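Local coordinates for protein DNA polymerase III, beta subunit (Eubacterium rectale, PDB 3T0P) that probably tethers DNA polymerases and other proteins to DNA as a ring-shaped head-to-tail homodimeric sliding clamp, conferring processivity, at residues D269-L274 with L294-F299; P322-D327 with Y359-V364. All blocks are in the same frame, centred on the assembly; numbering follows the deposited sequence.

Overall arrangement
Both contacts lie in the C-terminal clamp domain, where each sets a helix against a strand. Contact 1 joins the end of helix 261-272 to strand 291-297 of a four-stranded sheet; contact 2 joins helix 322-329 to strand 357-361, in the sheet shared with the central domain. Their centres are about 15 Å apart, and the two helices meet directly: Thr272 CG2 comes within 3.4 Å of Ile326 CD1 and Pro322 CB also packs on Thr272. Contact 1 borders the second subunit, whereas contact 2 faces the central domain of its own chain. In sliding clamps such helices line the DNA channel; the sheets form the outer shell.

Contact 1 of 2, residues D269-L274 with L294-F299; sequences DRATLL and LRINSF
Ile296 reaches from its strand to the last part of helix 261-272 with the methyl CG2, which lies 3.7 Å from the CB of Ala271 and equally far from Leu274 CD1. With CG1 anti to the backbone N (chi1 -156°), CG2 falls between the backbone N and the carbonyl carbon, and from there it meets both partners. The Ile296 and Leu274 side chains run past one another in opposite directions. Leu274 turns its CG anti to its own carbonyl carbon, and its CD1 branch makes the touch. CG2 also rests 3.6 Å from the carbonyl oxygen of Ala271, which takes the backbone N-H of Leu274.

Beyond this apolar patch, Ser298 OG donates a short hydrogen bond of 2.5 Å to Leu274 O. The C=O...OG angle is 136°, and the hydroxyl stands tilted 32° from the carbonyl plane. OG is also bonded to the backbone N of Ile300, so one hydroxyl ties Leu274 to the chain following strand 291-297. Within 269-274, Thr272 OG1 donates to Asp269 O at 2.6 Å, in the carbonyl plane on a lone pair.

Met303 of strand 302-308 touches both Ala271 and Leu274, and Phe106 of the second subunit packs on Leu274. Arg270 turns to the same interface, bonding Lys81 O of that subunit while paired with Glu305. The chemistry is thus divided: methyl groups seat the helix on its sheet, and a serine hydroxyl meets the main-chain carbonyl of Leu274.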
ATOM      1  N   ASP B 269      10.856 -16.456  -9.868  1.00 40.49           N
ATOM      2  CA  ASP B 269      10.540 -15.067  -9.563  1.00 40.68           C
ATOM      3  C   ASP B 269      11.598 -14.131 -10.212  1.00 45.31           C
ATOM      4  O   ASP B 269      11.217 -13.137 -10.824  1.00 46.08           O
ATOM      5  CB  ASP B 269      10.448 -14.894  -8.046  1.00 43.70           C
ATOM      6  CG  ASP B 269      10.092 -13.501  -7.568  1.00 63.37           C
ATOM      7  OD1 ASP B 269       9.057 -12.956  -8.036  1.00 65.58           O
ATOM      8  OD2 ASP B 269      10.808 -12.983  -6.677  1.00 70.04           O
ATOM      9  N   ARG B 270      12.893 -14.486 -10.152  1.00 42.15           N
ATOM     10  CA  ARG B 270      13.989 -13.718 -10.794  1.00 43.32           C
ATOM     11  C   ARG B 270      13.746 -13.586 -12.295  1.00 47.51           C
ATOM     12  O   ARG B 270      13.874 -12.514 -12.842  1.00 48.56           O
ATOM     13  CB  ARG B 270      15.349 -14.422 -10.609  1.00 45.00           C
ATOM     14  CG  ARG B 270      16.050 -14.046  -9.354  1.00 52.79           C
ATOM     15  CD  ARG B 270      17.486 -14.553  -9.330  1.00 46.53           C
ATOM     16  NE  ARG B 270      17.573 -15.950  -8.915  1.00 43.72           N
ATOM     17  CZ  ARG B 270      17.498 -16.380  -7.658  1.00 53.96           C
ATOM     18  NH1 ARG B 270      17.294 -15.525  -6.666  1.00 41.81           N
ATOM     19  NH2 ARG B 270      17.603 -17.674  -7.387  1.00 37.07           N
ATOM     20  N   ALA B 271      13.403 -14.687 -12.951  1.00 42.11           N
ATOM     21  CA  ALA B 271      13.118 -14.742 -14.370  1.00 42.12           C
ATOM     22  C   ALA B 271      11.988 -13.776 -14.783  1.00 44.44           C
ATOM     23  O   ALA B 271      12.072 -13.195 -15.861  1.00 44.68           O
ATOM     24  CB  ALA B 271      12.743 -16.173 -14.750  1.00 42.87           C
ATOM     25  N   THR B 272      10.941 -13.603 -13.942  1.00 41.16           N
ATOM     26  CA  THR B 272       9.820 -12.721 -14.293  1.00 42.83           C
ATOM     27  C   THR B 272      10.190 -11.264 -14.474  1.00 48.72           C
ATOM     28  O   THR B 272       9.434 -10.563 -15.141  1.00 49.70           O
ATOM     29  CB  THR B 272       8.661 -12.759 -13.312  1.00 50.73           C
ATOM     30  OG1 THR B 272       9.085 -12.271 -12.047  1.00 54.43           O
ATOM     31  CG2 THR B 272       8.003 -14.102 -13.241  1.00 48.27           C
ATOM     32  N   LEU B 273      11.316 -10.792 -13.897  1.00 44.33           N
ATOM     33  CA  LEU B 273      11.724  -9.396 -14.073  1.00 43.49           C
ATOM     34  C   LEU B 273      12.039  -9.102 -15.558  1.00 48.77           C
ATOM     35  O   LEU B 273      11.929  -7.959 -15.980  1.00 48.31           O
ATOM     36  CB  LEU B 273      12.901  -8.988 -13.147  1.00 42.69           C
ATOM     37  CG  LEU B 273      14.326  -9.490 -13.451  1.00 46.38           C
ATOM     38  CD1 LEU B 273      15.047  -8.586 -14.434  1.00 46.86           C
ATOM     39  CD2 LEU B 273      15.137  -9.605 -12.174  1.00 44.88           C
ATOM     40  N   LEU B 274      12.401 -10.122 -16.348  1.00 47.72           N
ATOM     41  CA  LEU B 274      12.729  -9.911 -17.757  1.00 48.64           C
ATOM     42  C   LEU B 274      11.487  -9.846 -18.665  1.00 56.76           C
ATOM     43  O   LEU B 274      11.585  -9.409 -19.808  1.00 58.31           O
ATOM     44  CB  LEU B 274      13.672 -11.003 -18.244  1.00 48.46           C
ATOM     45  CG  LEU B 274      15.076 -10.948 -17.677  1.00 50.33           C
ATOM     46  CD1 LEU B 274      15.849 -12.157 -18.069  1.00 48.16           C
ATOM     47  CD2 LEU B 274      15.828  -9.703 -18.141  1.00 51.21           C
ATOM     48  N   LEU B 294      17.212 -23.439 -15.858  1.00 42.05           N
ATOM     49  CA  LEU B 294      16.102 -22.550 -16.177  1.00 41.72           C
ATOM     50  C   LEU B 294      16.584 -21.381 -16.999  1.00 44.84           C
ATOM     51  O   LEU B 294      17.590 -20.760 -16.667  1.00 42.76           O
ATOM     52  CB  LEU B 294      15.405 -22.044 -14.902  1.00 41.56           C
ATOM     53  CG  LEU B 294      14.798 -23.126 -14.033  1.00 47.11           C
ATOM     54  CD1 LEU B 294      15.765 -23.502 -12.916  1.00 48.96           C
ATOM     55  CD2 LEU B 294      13.498 -22.671 -13.443  1.00 46.04           C
ATOM     56  N   ARG B 295      15.872 -21.099 -18.086  1.00 43.43           N
ATOM     57  CA  ARG B 295      16.185 -19.979 -18.980  1.00 43.15           C
ATOM     58  C   ARG B 295      14.953 -19.186 -19.347  1.00 44.49           C
ATOM     59  O   ARG B 295      13.842 -19.742 -19.480  1.00 42.25           O
ATOM     60  CB  ARG B 295      16.830 -20.450 -20.294  1.00 40.75           C
ATOM     61  CG  ARG B 295      18.138 -21.184 -20.146  1.00 54.05           C
ATOM     62  CD  ARG B 295      18.650 -21.735 -21.466  1.00 57.07           C
ATOM     63  NE  ARG B 295      17.706 -22.676 -22.076  1.00 71.72           N
ATOM     64  CZ  ARG B 295      17.982 -23.434 -23.132  1.00 97.88           C
ATOM     65  NH1 ARG B 295      19.187 -23.394 -23.690  1.00 90.56           N
ATOM     66  NH2 ARG B 295      17.061 -24.252 -23.629  1.00 90.42           N
ATOM     67  N   ILE B 296      15.190 -17.897 -19.593  1.00 38.88           N
ATOM     68  CA  ILE B 296      14.215 -16.992 -20.117  1.00 39.45           C
ATOM     69  C   ILE B 296      14.994 -15.974 -20.902  1.00 45.61           C
ATOM     70  O   ILE B 296      16.143 -15.679 -20.563  1.00 45.06           O
ATOM     71  CB  ILE B 296      13.277 -16.395 -19.018  1.00 42.23           C
ATOM     72  CG1 ILE B 296      11.938 -15.935 -19.619  1.00 42.44           C
ATOM     73  CG2 ILE B 296      13.962 -15.293 -18.160  1.00 42.00           C
ATOM     74  CD1 ILE B 296      10.782 -15.846 -18.557  1.00 43.35           C
ATOM     75  N   ASN B 297      14.400 -15.463 -21.970  1.00 45.43           N
ATOM     76  CA  ASN B 297      15.012 -14.380 -22.760  1.00 47.80           C
ATOM     77  C   ASN B 297      13.894 -13.470 -23.251  1.00 54.14           C
ATOM     78  O   ASN B 297      12.776 -13.935 -23.476  1.00 54.56           O
ATOM     79  CB  ASN B 297      15.877 -14.901 -23.913  1.00 50.73           C
ATOM     80  CG  ASN B 297      15.096 -15.715 -24.864  1.00 87.50           C
ATOM     81  OD1 ASN B 297      14.474 -15.186 -25.792  1.00 85.37           O
ATOM     82  ND2 ASN B 297      15.016 -17.007 -24.571  1.00 90.15           N
ATOM     83  N   SER B 298      14.181 -12.177 -23.356  1.00 51.30           N
ATOM     84  CA  SER B 298      13.253 -11.153 -23.826  1.00 50.96           C
ATOM     85  C   SER B 298      14.037 -10.029 -24.488  1.00 54.45           C
ATOM     86  O   SER B 298      15.253 -10.145 -24.649  1.00 51.67           O
ATOM     87  CB  SER B 298      12.391 -10.632 -22.674  1.00 52.81           C
ATOM     88  OG  SER B 298      13.108  -9.798 -21.774  1.00 60.20           O
ATOM     89  N   PHE B 299      13.349  -8.935 -24.864  1.00 56.59           N
ATOM     90  CA  PHE B 299      13.993  -7.742 -25.428  1.00 58.96           C
ATOM     91  C   PHE B 299      14.885  -7.071 -24.376  1.00 60.74           C
ATOM     92  O   PHE B 299      15.888  -6.479 -24.739  1.00 60.55           O
ATOM     93  CB  PHE B 299      12.954  -6.757 -25.980  1.00 62.06           C
ATOM     94  CG  PHE B 299      12.260  -7.316 -27.198  1.00 65.62           C
ATOM     95  CD1 PHE B 299      12.946  -7.474 -28.401  1.00 70.52           C
ATOM     96  CD2 PHE B 299      10.933  -7.724 -27.135  1.00 68.85           C
ATOM     97  CE1 PHE B 299      12.313  -8.022 -29.521  1.00 72.37           C
ATOM     98  CE2 PHE B 299      10.298  -8.274 -28.258  1.00 72.76           C
ATOM     99  CZ  PHE B 299      10.992  -8.415 -29.441  1.00 71.80           C
TER

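Contact 2 of 2, residues P322-D327 with Y359-V364; sequences PKFFID and YLILPV
Ile361 meets two consecutive phenylalanines of helix 322-329 with two different methyl groups. CD1 sits over one face of the Phe325 ring, 3.9 Å from its centroid and 11° off the ring normal. This is a CH-pi contact over the middle of the ring, with CD2 and CE2 the nearest ring atoms. CG2 goes to Phe324 instead, lying 3.7 Å from the CB of Phe324 and 4.1 Å from its CD2, oblique to that ring. The two methyls part because Ile361 holds CG1 beside its backbone N (chi1 -60°) and CG2 anti to it; CD1, carried further on CG1, also passes 3.9 Å from Phe324 O. Both phenylalanine side chains run at a slant to that of Ile361.

Such packing of a helix on a sheet is part of the DNA-clamp fold, in which each domain backs its sheets with two helices. Strand 357-361 pairs with strand 176-184 of the central domain, so Ile361 stands close to the seam where the sheets of two domains run into one.

Phe325 also meets Phe320 edge-to-face and touches Cys348 and Ile350, while Ile268 of helix 261-272 packs against it. Phe324 lies instead by Arg176. One helical turn links Lys323 NZ to Asp327 OD2 in a salt bridge of 2.9 Å, made on the syn lone pair of the carboxylate. Arg176 NH1 forms a second salt bridge with the same oxygen, so Asp327 probably eases the closeness of the lysine and arginine charges.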
ATOM      1  N   PRO B 322       5.632 -18.709 -16.165  1.00 40.63           N
ATOM      2  CA  PRO B 322       6.224 -18.600 -14.813  1.00 40.23           C
ATOM      3  C   PRO B 322       5.205 -18.310 -13.700  1.00 43.30           C
ATOM      4  O   PRO B 322       5.347 -18.855 -12.587  1.00 42.13           O
ATOM      5  CB  PRO B 322       7.243 -17.452 -14.937  1.00 41.56           C
ATOM      6  CG  PRO B 322       7.064 -16.868 -16.278  1.00 45.54           C
ATOM      7  CD  PRO B 322       6.290 -17.799 -17.131  1.00 42.11           C
ATOM      8  N   LYS B 323       4.164 -17.511 -14.014  1.00 39.14           N
ATOM      9  CA  LYS B 323       3.103 -17.107 -13.075  1.00 40.15           C
ATOM     10  C   LYS B 323       2.440 -18.317 -12.354  1.00 43.79           C
ATOM     11  O   LYS B 323       2.254 -18.281 -11.134  1.00 42.81           O
ATOM     12  CB  LYS B 323       2.031 -16.302 -13.815  1.00 44.74           C
ATOM     13  CG  LYS B 323       0.878 -15.804 -12.942  1.00 62.05           C
ATOM     14  CD  LYS B 323      -0.328 -15.370 -13.785  1.00 69.71           C
ATOM     15  CE  LYS B 323      -1.373 -14.676 -12.945  1.00 84.16           C
ATOM     16  NZ  LYS B 323      -1.981 -15.576 -11.925  1.00 97.05           N
ATOM     17  N   PHE B 324       2.132 -19.377 -13.109  1.00 39.66           N
ATOM     18  CA  PHE B 324       1.483 -20.590 -12.608  1.00 39.16           C
ATOM     19  C   PHE B 324       2.341 -21.316 -11.543  1.00 42.41           C
ATOM     20  O   PHE B 324       1.816 -21.809 -10.550  1.00 39.04           O
ATOM     21  CB  PHE B 324       1.149 -21.526 -13.774  1.00 41.10           C
ATOM     22  CG  PHE B 324       0.212 -20.946 -14.826  1.00 43.94           C
ATOM     23  CD1 PHE B 324      -0.595 -19.845 -14.541  1.00 46.54           C
ATOM     24  CD2 PHE B 324       0.134 -21.506 -16.099  1.00 47.29           C
ATOM     25  CE1 PHE B 324      -1.462 -19.316 -15.510  1.00 48.41           C
ATOM     26  CE2 PHE B 324      -0.727 -20.972 -17.067  1.00 51.22           C
ATOM     27  CZ  PHE B 324      -1.531 -19.892 -16.757  1.00 49.56           C
ATOM     28  N   PHE B 325       3.652 -21.334 -11.731  1.00 40.33           N
ATOM     29  CA  PHE B 325       4.548 -21.958 -10.780  1.00 40.08           C
ATOM     30  C   PHE B 325       4.704 -21.087  -9.540  1.00 41.71           C
ATOM     31  O   PHE B 325       4.695 -21.615  -8.428  1.00 40.99           O
ATOM     32  CB  PHE B 325       5.905 -22.215 -11.443  1.00 43.25           C
ATOM     33  CG  PHE B 325       6.080 -23.659 -11.827  1.00 47.01           C
ATOM     34  CD1 PHE B 325       6.553 -24.590 -10.906  1.00 51.53           C
ATOM     35  CD2 PHE B 325       5.708 -24.109 -13.087  1.00 49.89           C
ATOM     36  CE1 PHE B 325       6.663 -25.938 -11.248  1.00 53.63           C
ATOM     37  CE2 PHE B 325       5.807 -25.462 -13.421  1.00 53.66           C
ATOM     38  CZ  PHE B 325       6.307 -26.359 -12.512  1.00 52.90           C
ATOM     39  N   ILE B 326       4.870 -19.774  -9.727  1.00 37.54           N
ATOM     40  CA  ILE B 326       5.016 -18.806  -8.646  1.00 38.27           C
ATOM     41  C   ILE B 326       3.752 -18.869  -7.755  1.00 41.62           C
ATOM     42  O   ILE B 326       3.875 -19.066  -6.545  1.00 42.11           O
ATOM     43  CB  ILE B 326       5.282 -17.387  -9.188  1.00 42.01           C
ATOM     44  CG1 ILE B 326       6.709 -17.264  -9.731  1.00 43.54           C
ATOM     45  CG2 ILE B 326       5.042 -16.333  -8.100  1.00 42.90           C
ATOM     46  CD1 ILE B 326       6.934 -16.117 -10.715  1.00 40.49           C
ATOM     47  N   ASP B 327       2.561 -18.810  -8.356  1.00 38.11           N
ATOM     48  CA  ASP B 327       1.297 -18.881  -7.584  1.00 38.84           C
ATOM     49  C   ASP B 327       1.240 -20.121  -6.707  1.00 42.53           C
ATOM     50  O   ASP B 327       0.937 -19.989  -5.533  1.00 41.17           O
ATOM     51  CB  ASP B 327       0.066 -18.898  -8.503  1.00 41.41           C
ATOM     52  CG  ASP B 327      -0.250 -17.631  -9.243  1.00 52.64           C
ATOM     53  OD1 ASP B 327       0.422 -16.595  -8.974  1.00 55.30           O
ATOM     54  OD2 ASP B 327      -1.158 -17.667 -10.122  1.00 52.49           O
ATOM     55  N   TYR B 359      -0.928 -29.815  -7.331  1.00 42.34           N
ATOM     56  CA  TYR B 359      -0.960 -28.651  -8.210  1.00 41.23           C
ATOM     57  C   TYR B 359      -0.598 -29.154  -9.609  1.00 47.92           C
ATOM     58  O   TYR B 359       0.488 -29.703  -9.816  1.00 47.95           O
ATOM     59  CB  TYR B 359      -0.057 -27.503  -7.725  1.00 40.03           C
ATOM     60  CG  TYR B 359      -0.533 -26.913  -6.420  1.00 40.34           C
ATOM     61  CD1 TYR B 359      -1.543 -25.958  -6.389  1.00 40.66           C
ATOM     62  CD2 TYR B 359      -0.005 -27.342  -5.205  1.00 40.64           C
ATOM     63  CE1 TYR B 359      -2.031 -25.461  -5.184  1.00 38.34           C
ATOM     64  CE2 TYR B 359      -0.470 -26.836  -3.997  1.00 39.86           C
ATOM     65  CZ  TYR B 359      -1.503 -25.917  -3.989  1.00 41.53           C
ATOM     66  OH  TYR B 359      -1.962 -25.424  -2.785  1.00 40.41           O
ATOM     67  N   LEU B 360      -1.571 -29.110 -10.520  1.00 46.05           N
ATOM     68  CA  LEU B 360      -1.400 -29.540 -11.919  1.00 46.42           C
ATOM     69  C   LEU B 360      -1.201 -28.286 -12.743  1.00 48.95           C
ATOM     70  O   LEU B 360      -1.989 -27.369 -12.616  1.00 49.77           O
ATOM     71  CB  LEU B 360      -2.631 -30.339 -12.392  1.00 46.65           C
ATOM     72  CG  LEU B 360      -2.650 -30.917 -13.817  1.00 51.54           C
ATOM     73  CD1 LEU B 360      -3.709 -31.972 -13.935  1.00 52.24           C
ATOM     74  CD2 LEU B 360      -2.964 -29.841 -14.888  1.00 53.57           C
ATOM     75  N   ILE B 361      -0.144 -28.214 -13.532  1.00 44.36           N
ATOM     76  CA  ILE B 361       0.120 -27.050 -14.376  1.00 44.46           C
ATOM     77  C   ILE B 361       0.323 -27.562 -15.793  1.00 47.56           C
ATOM     78  O   ILE B 361       1.104 -28.475 -15.983  1.00 46.54           O
ATOM     79  CB  ILE B 361       1.348 -26.215 -13.846  1.00 47.49           C
ATOM     80  CG1 ILE B 361       1.115 -25.692 -12.406  1.00 47.86           C
ATOM     81  CG2 ILE B 361       1.695 -25.063 -14.791  1.00 47.36           C
ATOM     82  CD1 ILE B 361       2.380 -25.494 -11.587  1.00 53.57           C
ATOM     83  N   LEU B 362      -0.374 -26.991 -16.774  1.00 45.38           N
ATOM     84  CA  LEU B 362      -0.174 -27.381 -18.161  1.00 46.22           C
ATOM     85  C   LEU B 362       1.045 -26.652 -18.696  1.00 47.34           C
ATOM     86  O   LEU B 362       1.191 -25.456 -18.468  1.00 46.38           O
ATOM     87  CB  LEU B 362      -1.390 -27.109 -19.072  1.00 47.61           C
ATOM     88  CG  LEU B 362      -2.679 -27.894 -18.835  1.00 55.19           C
ATOM     89  CD1 LEU B 362      -3.765 -27.447 -19.819  1.00 56.89           C
ATOM     90  CD2 LEU B 362      -2.468 -29.386 -18.961  1.00 57.49           C
ATOM     91  N   PRO B 363       1.935 -27.347 -19.417  1.00 43.23           N
ATOM     92  CA  PRO B 363       3.093 -26.667 -19.977  1.00 42.85           C
ATOM     93  C   PRO B 363       2.727 -25.921 -21.262  1.00 48.13           C
ATOM     94  O   PRO B 363       1.659 -26.140 -21.833  1.00 45.98           O
ATOM     95  CB  PRO B 363       4.049 -27.838 -20.278  1.00 44.70           C
ATOM     96  CG  PRO B 363       3.173 -28.942 -20.615  1.00 48.82           C
ATOM     97  CD  PRO B 363       1.920 -28.773 -19.791  1.00 44.46           C
ATOM     98  N   VAL B 364       3.683 -25.149 -21.767  1.00 46.34           N
ATOM     99  CA  VAL B 364       3.568 -24.432 -23.019  1.00 47.58           C
ATOM    100  C   VAL B 364       3.632 -25.427 -24.167  1.00 54.09           C
ATOM    101  O   VAL B 364       4.429 -26.370 -24.161  1.00 52.43           O
ATOM    102  CB  VAL B 364       4.682 -23.374 -23.094  1.00 51.27           C
ATOM    103  CG1 VAL B 364       4.959 -22.943 -24.526  1.00 52.31           C
ATOM    104  CG2 VAL B 364       4.331 -22.183 -22.217  1.00 49.72           C
TER